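Local coordinates for protein glucosamine kinase (Streptacidiphilus jiangxiensis, PDB 6HWJ) that phosphorylates D-glucosamine at the 6-hydroxyl with ATP and magnesium, and acts to a lesser extent on glucose, at residues L411-V414 against H419-Y422; A404-E409 against L426-L431. One frame throughout, in Å; residues are numbered along the deposited sequence. Where two conformers were deposited one is given.

Interaction 1: residues L411-V414 against H419-Y422; sequences LYAV and HWVY
Tyr-412 sets the edge of its phenol ring over one face of the Trp-420 indole, a T-shaped pair in which the planes stand at 81° and the centroids of the phenol and of the five-membered ring lie 5.3 Å apart. The touching edge is the CD2 side: CD2 of Tyr-412 comes within 3.7 Å of CD1 of Trp-420, while CE2 hangs above the indole plane, displaced toward its rim. Trp-420 carries CG anti to the backbone N (chi1 -176°), which swings the indole back along the helix it faces, and a hydrogen bond from NE1 to Glu-409 would restrain the turn of the indole about CB-CG. Next to this aromatic pair, Ala-413 supplies a small surface against which the turn closes. Its CB meets CB of Trp-420 at 3.7 Å, lies near the plane of the indole at the edge, and approaches the backbone N of Val-421 to 3.6 Å. CG1 of Val-421 touches the same methyl, so one methyl serves two consecutive residues of the returning chain. Val-352 of helix 335-356 also packs on the indole. These contacts fold the 3-10 turn back on the C-terminal part of helix 398-416, forming the turn of an alpha-helical hairpin that joins it to helix 422-431, at the end of the inferred substrate specificity determinant motif, which reaches Trp-420.

Interaction 2: residues A404-E409 against L426-L431; sequences AQEVRE and LSLTDL
Helix 404-409 and helix 426-431 run nearly antiparallel, with 156° between their N-to-C directions and 10.4 Å between the axes of the two short segments at closest approach. They are the facing parts of an alpha-helical hairpin, helix 398-416 followed by helix 422-431, in the C-terminal helical region of the kinase. The backbones come nearest at Glu-406 and Leu-428, whose CA atoms are 7.2 Å apart, and Glu-406 spans the gap. It meets three residues of the opposing helix with successive parts of its chain. CB lies 3.9 Å from CG of Leu-428, and the two side chains pass alongside with their tips pointing opposite ways. One carbon further out, CG rests against both CD2 of Leu-428 and CD1 of Leu-431. Leu-428 also touches Trp-275 of helix 266-284. A bend about CB-CG (chi2 -62°) brings the carboxylate of Glu-406 alongside Ser-427. The polar ends here look elsewhere for their bonds. OE2 of Glu-406 forms a salt bridge with Arg-402, one turn earlier on its own helix, and OE1 accepts a hydrogen bond from His-348 of helix 335-356. With both oxygens engaged in a buried setting, the carboxylate is held in orientation and probably stays ionised. In the conformer given for Ser-427, OG is within hydrogen-bonding range of O of Val-423 and OD1 of Asp-347; one hydroxyl hydrogen would ordinarily serve only one of them fully, and the OG position is uncertain because a second conformer was deposited. What Ser-427 offers the glutamate is chiefly its methylene: CB stands 3.4 Å from OE1 of Glu-406.

Both contacts use helix 398-416, and along the chain interaction 1 is nested inside interaction 2: the first closes the turn of the helical hairpin, the second pairs its two arms. Their centres are 11 Å apart, and they meet directly through the hydrogen bond from NE1 of Trp-420 to OE1 of Glu-409, 2.8 Å long. Glu-409, on segment 404-409, binds D-glucosamine, and the same OE1 also hydrogen-bonds a bound buffer molecule. Trp-420 probably helps to position this substrate-binding carboxylate, and its own side chain lies about 4 Å from the bound molecule. Asp-300, another glucosamine-binding residue, has its side chain about 10 Å from that of Tyr-412.

Interaction 1: residues L411-V414 against H419-Y422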
ATOM      1  N   LEU A 411     -14.268   4.292  12.566  1.00 31.05           N
ATOM      2  CA  LEU A 411     -13.343   3.681  13.501  1.00 32.74           C
ATOM      3  C   LEU A 411     -12.031   4.453  13.530  1.00 32.82           C
ATOM      4  O   LEU A 411     -11.462   4.674  14.606  1.00 32.15           O
ATOM      5  CB  LEU A 411     -13.116   2.203  13.142  1.00 33.20           C
ATOM      6  CG  LEU A 411     -14.344   1.294  13.253  1.00 35.92           C
ATOM      7  CD1 LEU A 411     -13.982  -0.165  12.924  1.00 40.25           C
ATOM      8  CD2 LEU A 411     -14.969   1.351  14.645  1.00 38.25           C
ATOM      9  N   TYR A 412     -11.535   4.873  12.363  1.00 33.12           N
ATOM     10  CA  TYR A 412     -10.365   5.746  12.346  1.00 33.98           C
ATOM     11  C   TYR A 412     -10.611   6.992  13.199  1.00 32.72           C
ATOM     12  O   TYR A 412      -9.784   7.365  14.037  1.00 31.74           O
ATOM     13  CB  TYR A 412     -10.014   6.137  10.921  1.00 35.72           C
ATOM     14  CG  TYR A 412      -8.936   7.193  10.870  1.00 37.29           C
ATOM     15  CD1 TYR A 412      -7.595   6.846  10.991  1.00 36.94           C
ATOM     16  CD2 TYR A 412      -9.261   8.536  10.733  1.00 35.18           C
ATOM     17  CE1 TYR A 412      -6.602   7.818  10.958  1.00 38.28           C
ATOM     18  CE2 TYR A 412      -8.281   9.502  10.713  1.00 36.70           C
ATOM     19  CZ  TYR A 412      -6.953   9.136  10.826  1.00 37.65           C
ATOM     20  OH  TYR A 412      -5.981  10.097  10.800  1.00 39.56           O
ATOM     21  N   ALA A 413     -11.773   7.619  13.024  1.00 31.46           N
ATOM     22  CA  ALA A 413     -12.076   8.845  13.740  1.00 31.48           C
ATOM     23  C   ALA A 413     -12.035   8.629  15.245  1.00 31.76           C
ATOM     24  O   ALA A 413     -11.345   9.358  15.968  1.00 33.12           O
ATOM     25  CB  ALA A 413     -13.449   9.378  13.304  1.00 32.13           C
ATOM     26  N   VAL A 414     -12.782   7.639  15.745  1.00 32.23           N
ATOM     27  CA  VAL A 414     -12.905   7.487  17.188  1.00 36.17           C
ATOM     28  C   VAL A 414     -11.568   7.068  17.797  1.00 37.12           C
ATOM     29  O   VAL A 414     -11.292   7.369  18.955  1.00 39.43           O
ATOM     30  CB  VAL A 414     -14.021   6.491  17.555  1.00 41.61           C
ATOM     31  CG1 VAL A 414     -15.376   7.018  17.065  1.00 41.55           C
ATOM     32  CG2 VAL A 414     -13.733   5.096  16.982  1.00 39.75           C
ATOM     33  N   HIS A 419     -13.122  14.282  15.238  1.00 27.66           N
ATOM     34  CA  HIS A 419     -14.028  15.089  14.431  1.00 26.77           C
ATOM     35  C   HIS A 419     -14.210  14.526  13.030  1.00 27.04           C
ATOM     36  O   HIS A 419     -15.152  14.918  12.340  1.00 28.64           O
ATOM     37  CB  HIS A 419     -13.546  16.533  14.359  1.00 26.82           C
ATOM     38  CG  HIS A 419     -12.487  16.771  13.344  1.00 27.71           C
ATOM     39  ND1 HIS A 419     -11.148  16.802  13.659  1.00 26.59           N
ATOM     40  CD2 HIS A 419     -12.568  16.983  12.012  1.00 24.68           C
ATOM     41  CE1 HIS A 419     -10.450  17.023  12.566  1.00 27.65           C
ATOM     42  NE2 HIS A 419     -11.286  17.132  11.552  1.00 28.38           N
ATOM     43  N   TRP A 420     -13.359  13.594  12.615  1.00 25.66           N
ATOM     44  CA  TRP A 420     -13.414  13.011  11.279  1.00 25.68           C
ATOM     45  C   TRP A 420     -14.713  12.271  11.013  1.00 26.90           C
ATOM     46  O   TRP A 420     -14.959  11.919   9.859  1.00 26.68           O
ATOM     47  CB  TRP A 420     -12.191  12.088  11.112  1.00 25.12           C
ATOM     48  CG  TRP A 420     -12.028  11.468   9.787  1.00 24.75           C
ATOM     49  CD1 TRP A 420     -12.294  10.163   9.453  1.00 28.00           C
ATOM     50  CD2 TRP A 420     -11.540  12.099   8.584  1.00 27.94           C
ATOM     51  NE1 TRP A 420     -12.025   9.956   8.105  1.00 27.60           N
ATOM     52  CE2 TRP A 420     -11.550  11.121   7.562  1.00 26.72           C
ATOM     53  CE3 TRP A 420     -11.087  13.393   8.281  1.00 30.94           C
ATOM     54  CZ2 TRP A 420     -11.130  11.396   6.256  1.00 29.84           C
ATOM     55  CZ3 TRP A 420     -10.685  13.672   6.972  1.00 31.89           C
ATOM     56  CH2 TRP A 420     -10.711  12.671   5.979  1.00 30.56           C
ATOM     57  N   VAL A 421     -15.548  12.033  12.031  1.00 26.14           N
ATOM     58  CA  VAL A 421     -16.818  11.376  11.815  1.00 29.46           C
ATOM     59  C   VAL A 421     -17.678  12.085  10.776  1.00 29.37           C
ATOM     60  O   VAL A 421     -18.606  11.469  10.239  1.00 28.54           O
ATOM     61  CB  VAL A 421     -17.626  11.228  13.135  1.00 31.39           C
ATOM     62  CG1 VAL A 421     -16.891  10.323  14.123  1.00 29.18           C
ATOM     63  CG2 VAL A 421     -17.911  12.597  13.764  1.00 31.59           C
ATOM     64  N   TYR A 422     -17.410  13.373  10.480  1.00 25.40           N
ATOM     65  CA  TYR A 422     -18.249  14.073   9.513  1.00 28.04           C
ATOM     66  C   TYR A 422     -18.106  13.481   8.111  1.00 25.99           C
ATOM     67  O   TYR A 422     -19.046  13.553   7.318  1.00 28.97           O
ATOM     68  CB  TYR A 422     -17.938  15.576   9.453  1.00 26.40           C
ATOM     69  CG  TYR A 422     -16.681  15.924   8.712  1.00 30.53           C
ATOM     70  CD1 TYR A 422     -15.444  15.941   9.357  1.00 30.36           C
ATOM     71  CD2 TYR A 422     -16.720  16.254   7.354  1.00 30.06           C
ATOM     72  CE1 TYR A 422     -14.288  16.271   8.672  1.00 30.03           C
ATOM     73  CE2 TYR A 422     -15.591  16.579   6.668  1.00 26.51           C
ATOM     74  CZ  TYR A 422     -14.369  16.599   7.324  1.00 29.81           C
ATOM     75  OH  TYR A 422     -13.235  16.927   6.621  1.00 28.94           O
TER

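Interaction 2: residues A404-E409 against L426-L431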
ATOM      1  N   ALA A 404     -18.731  -0.698   3.982  1.00 27.78           N
ATOM      2  CA  ALA A 404     -17.702  -1.103   4.935  1.00 29.60           C
ATOM      3  C   ALA A 404     -16.546  -0.103   4.960  1.00 30.73           C
ATOM      4  O   ALA A 404     -15.930   0.116   6.011  1.00 29.47           O
ATOM      5  CB  ALA A 404     -17.189  -2.494   4.579  1.00 26.98           C
ATOM      6  N   GLN A 405     -16.234   0.499   3.816  1.00 29.57           N
ATOM      7  CA  GLN A 405     -15.198   1.525   3.779  1.00 33.80           C
ATOM      8  C   GLN A 405     -15.589   2.703   4.657  1.00 32.55           C
ATOM      9  O   GLN A 405     -14.779   3.201   5.447  1.00 32.74           O
ATOM     10  CB  GLN A 405     -14.952   1.993   2.347  1.00 39.90           C
ATOM     11  CG  GLN A 405     -14.262   1.003   1.445  1.00 51.84           C
ATOM     12  CD  GLN A 405     -12.760   0.925   1.687  1.00 58.94           C
ATOM     13  OE1 GLN A 405     -12.188   1.734   2.429  1.00 57.30           O
ATOM     14  NE2 GLN A 405     -12.117  -0.053   1.058  1.00 60.70           N
ATOM     15  N   GLU A 406     -16.841   3.163   4.531  1.00 28.28           N
ATOM     16  CA  GLU A 406     -17.291   4.305   5.329  1.00 30.38           C
ATOM     17  C   GLU A 406     -17.293   3.970   6.816  1.00 31.81           C
ATOM     18  O   GLU A 406     -16.930   4.810   7.654  1.00 30.70           O
ATOM     19  CB  GLU A 406     -18.682   4.754   4.862  1.00 29.45           C
ATOM     20  CG  GLU A 406     -18.757   5.108   3.379  1.00 31.03           C
ATOM     21  CD  GLU A 406     -17.846   6.287   3.005  1.00 33.46           C
ATOM     22  OE1 GLU A 406     -17.444   7.033   3.907  1.00 34.38           O
ATOM     23  OE2 GLU A 406     -17.533   6.465   1.810  1.00 35.82           O
ATOM     24  N   VAL A 407     -17.669   2.731   7.172  1.00 30.06           N
ATOM     25  CA  VAL A 407     -17.624   2.325   8.566  1.00 28.41           C
ATOM     26  C   VAL A 407     -16.196   2.358   9.101  1.00 33.16           C
ATOM     27  O   VAL A 407     -15.969   2.700  10.272  1.00 33.19           O
ATOM     28  CB  VAL A 407     -18.251   0.928   8.732  1.00 35.65           C
ATOM     29  CG1 VAL A 407     -18.084   0.431  10.154  1.00 38.14           C
ATOM     30  CG2 VAL A 407     -19.726   0.961   8.326  1.00 35.00           C
ATOM     31  N   ARG A 408     -15.219   1.998   8.270  1.00 35.76           N
ATOM     32  CA  ARG A 408     -13.824   2.084   8.693  1.00 39.44           C
ATOM     33  C   ARG A 408     -13.434   3.518   9.041  1.00 30.02           C
ATOM     34  O   ARG A 408     -12.563   3.735   9.890  1.00 29.82           O
ATOM     35  CB  ARG A 408     -12.886   1.550   7.600  1.00 48.52           C
ATOM     36  CG  ARG A 408     -12.910   0.042   7.393  1.00 63.39           C
ATOM     37  CD  ARG A 408     -12.518  -0.730   8.642  1.00 76.74           C
ATOM     38  NE  ARG A 408     -11.312  -0.205   9.277  1.00 86.26           N
ATOM     39  CZ  ARG A 408     -10.734  -0.743  10.349  1.00 93.52           C
ATOM     40  NH1 ARG A 408      -9.645  -0.194  10.858  1.00 94.39           N
ATOM     41  NH2 ARG A 408     -11.243  -1.834  10.907  1.00 97.45           N
ATOM     42  N   GLU A 409     -14.038   4.507   8.370  1.00 25.27           N
ATOM     43  CA  GLU A 409     -13.694   5.895   8.644  1.00 27.76           C
ATOM     44  C   GLU A 409     -14.181   6.312  10.021  1.00 26.90           C
ATOM     45  O   GLU A 409     -13.493   7.074  10.717  1.00 26.33           O
ATOM     46  CB  GLU A 409     -14.274   6.818   7.563  1.00 30.17           C
ATOM     47  CG  GLU A 409     -13.792   6.491   6.175  1.00 31.62           C
ATOM     48  CD  GLU A 409     -12.300   6.744   5.985  1.00 34.38           C
ATOM     49  OE1 GLU A 409     -11.693   7.484   6.777  1.00 32.95           O
ATOM     50  OE2 GLU A 409     -11.725   6.204   5.024  1.00 36.80           O
ATOM     51  N   LEU A 426     -21.439  12.387   6.128  1.00 31.02           N
ATOM     52  CA  LEU A 426     -21.916  13.061   4.924  1.00 30.61           C
ATOM     53  C   LEU A 426     -21.852  12.127   3.721  1.00 28.87           C
ATOM     54  O   LEU A 426     -22.739  12.154   2.871  1.00 30.77           O
ATOM     55  CB  LEU A 426     -21.108  14.332   4.682  1.00 30.97           C
ATOM     56  CG  LEU A 426     -21.255  15.378   5.799  1.00 35.54           C
ATOM     57  CD1 LEU A 426     -20.347  16.582   5.564  1.00 35.60           C
ATOM     58  CD2 LEU A 426     -22.710  15.832   5.962  1.00 35.15           C
ATOM     59  N   SER A 427     -20.824  11.275   3.644  1.00 26.21           N
ATOM     60  CA  SER A 427     -20.740  10.309   2.553  0.59 28.87           C
ATOM     61  C   SER A 427     -21.952   9.385   2.548  1.00 29.46           C
ATOM     62  O   SER A 427     -22.620   9.216   1.521  1.00 28.53           O
ATOM     63  CB  SER A 427     -19.457   9.483   2.679  0.59 29.66           C
ATOM     64  OG  SER A 427     -18.326  10.303   2.741  0.59 29.98           O
ATOM     65  N   LEU A 428     -22.260   8.777   3.708  1.00 29.37           N
ATOM     66  CA  LEU A 428     -23.381   7.848   3.789  1.00 30.99           C
ATOM     67  C   LEU A 428     -24.711   8.559   3.611  1.00 33.74           C
ATOM     68  O   LEU A 428     -25.661   7.963   3.094  1.00 35.43           O
ATOM     69  CB  LEU A 428     -23.384   7.097   5.119  1.00 31.09           C
ATOM     70  CG  LEU A 428     -22.316   6.018   5.271  1.00 31.81           C
ATOM     71  CD1 LEU A 428     -22.234   5.554   6.716  1.00 34.50           C
ATOM     72  CD2 LEU A 428     -22.602   4.838   4.351  1.00 31.63           C
ATOM     73  N   THR A 429     -24.803   9.815   4.050  1.00 34.48           N
ATOM     74  CA  THR A 429     -26.009  10.598   3.818  1.00 37.34           C
ATOM     75  C   THR A 429     -26.338  10.662   2.333  1.00 37.46           C
ATOM     76  O   THR A 429     -27.502  10.524   1.953  1.00 37.11           O
ATOM     77  CB  THR A 429     -25.854  12.007   4.401  1.00 37.43           C
ATOM     78  OG1 THR A 429     -25.764  11.929   5.833  1.00 35.40           O
ATOM     79  CG2 THR A 429     -27.061  12.873   4.022  1.00 39.86           C
ATOM     80  N   ASP A 430     -25.330  10.843   1.480  1.00 37.82           N
ATOM     81  CA  ASP A 430     -25.556  10.875   0.040  1.00 40.71           C
ATOM     82  C   ASP A 430     -25.620   9.482  -0.585  1.00 43.74           C
ATOM     83  O   ASP A 430     -26.257   9.325  -1.629  1.00 45.15           O
ATOM     84  CB  ASP A 430     -24.455  11.704  -0.652  1.00 38.84           C
ATOM     85  CG  ASP A 430     -24.630  13.202  -0.449  1.00 43.56           C
ATOM     86  OD1 ASP A 430     -25.678  13.629   0.100  1.00 45.03           O
ATOM     87  OD2 ASP A 430     -23.729  13.973  -0.856  1.00 45.59           O
ATOM     88  N   LEU A 431     -25.007   8.468   0.034  1.00 44.49           N
ATOM     89  CA  LEU A 431     -25.009   7.120  -0.537  1.00 41.74           C
ATOM     90  C   LEU A 431     -26.331   6.396  -0.300  1.00 43.91           C
ATOM     91  O   LEU A 431     -26.861   5.730  -1.199  1.00 43.36           O
ATOM     92  CB  LEU A 431     -23.878   6.290   0.062  1.00 41.77           C
ATOM     93  CG  LEU A 431     -22.449   6.541  -0.400  1.00 41.66           C
ATOM     94  CD1 LEU A 431     -21.488   5.841   0.544  1.00 41.61           C
ATOM     95  CD2 LEU A 431     -22.261   6.070  -1.823  1.00 44.37           C
TER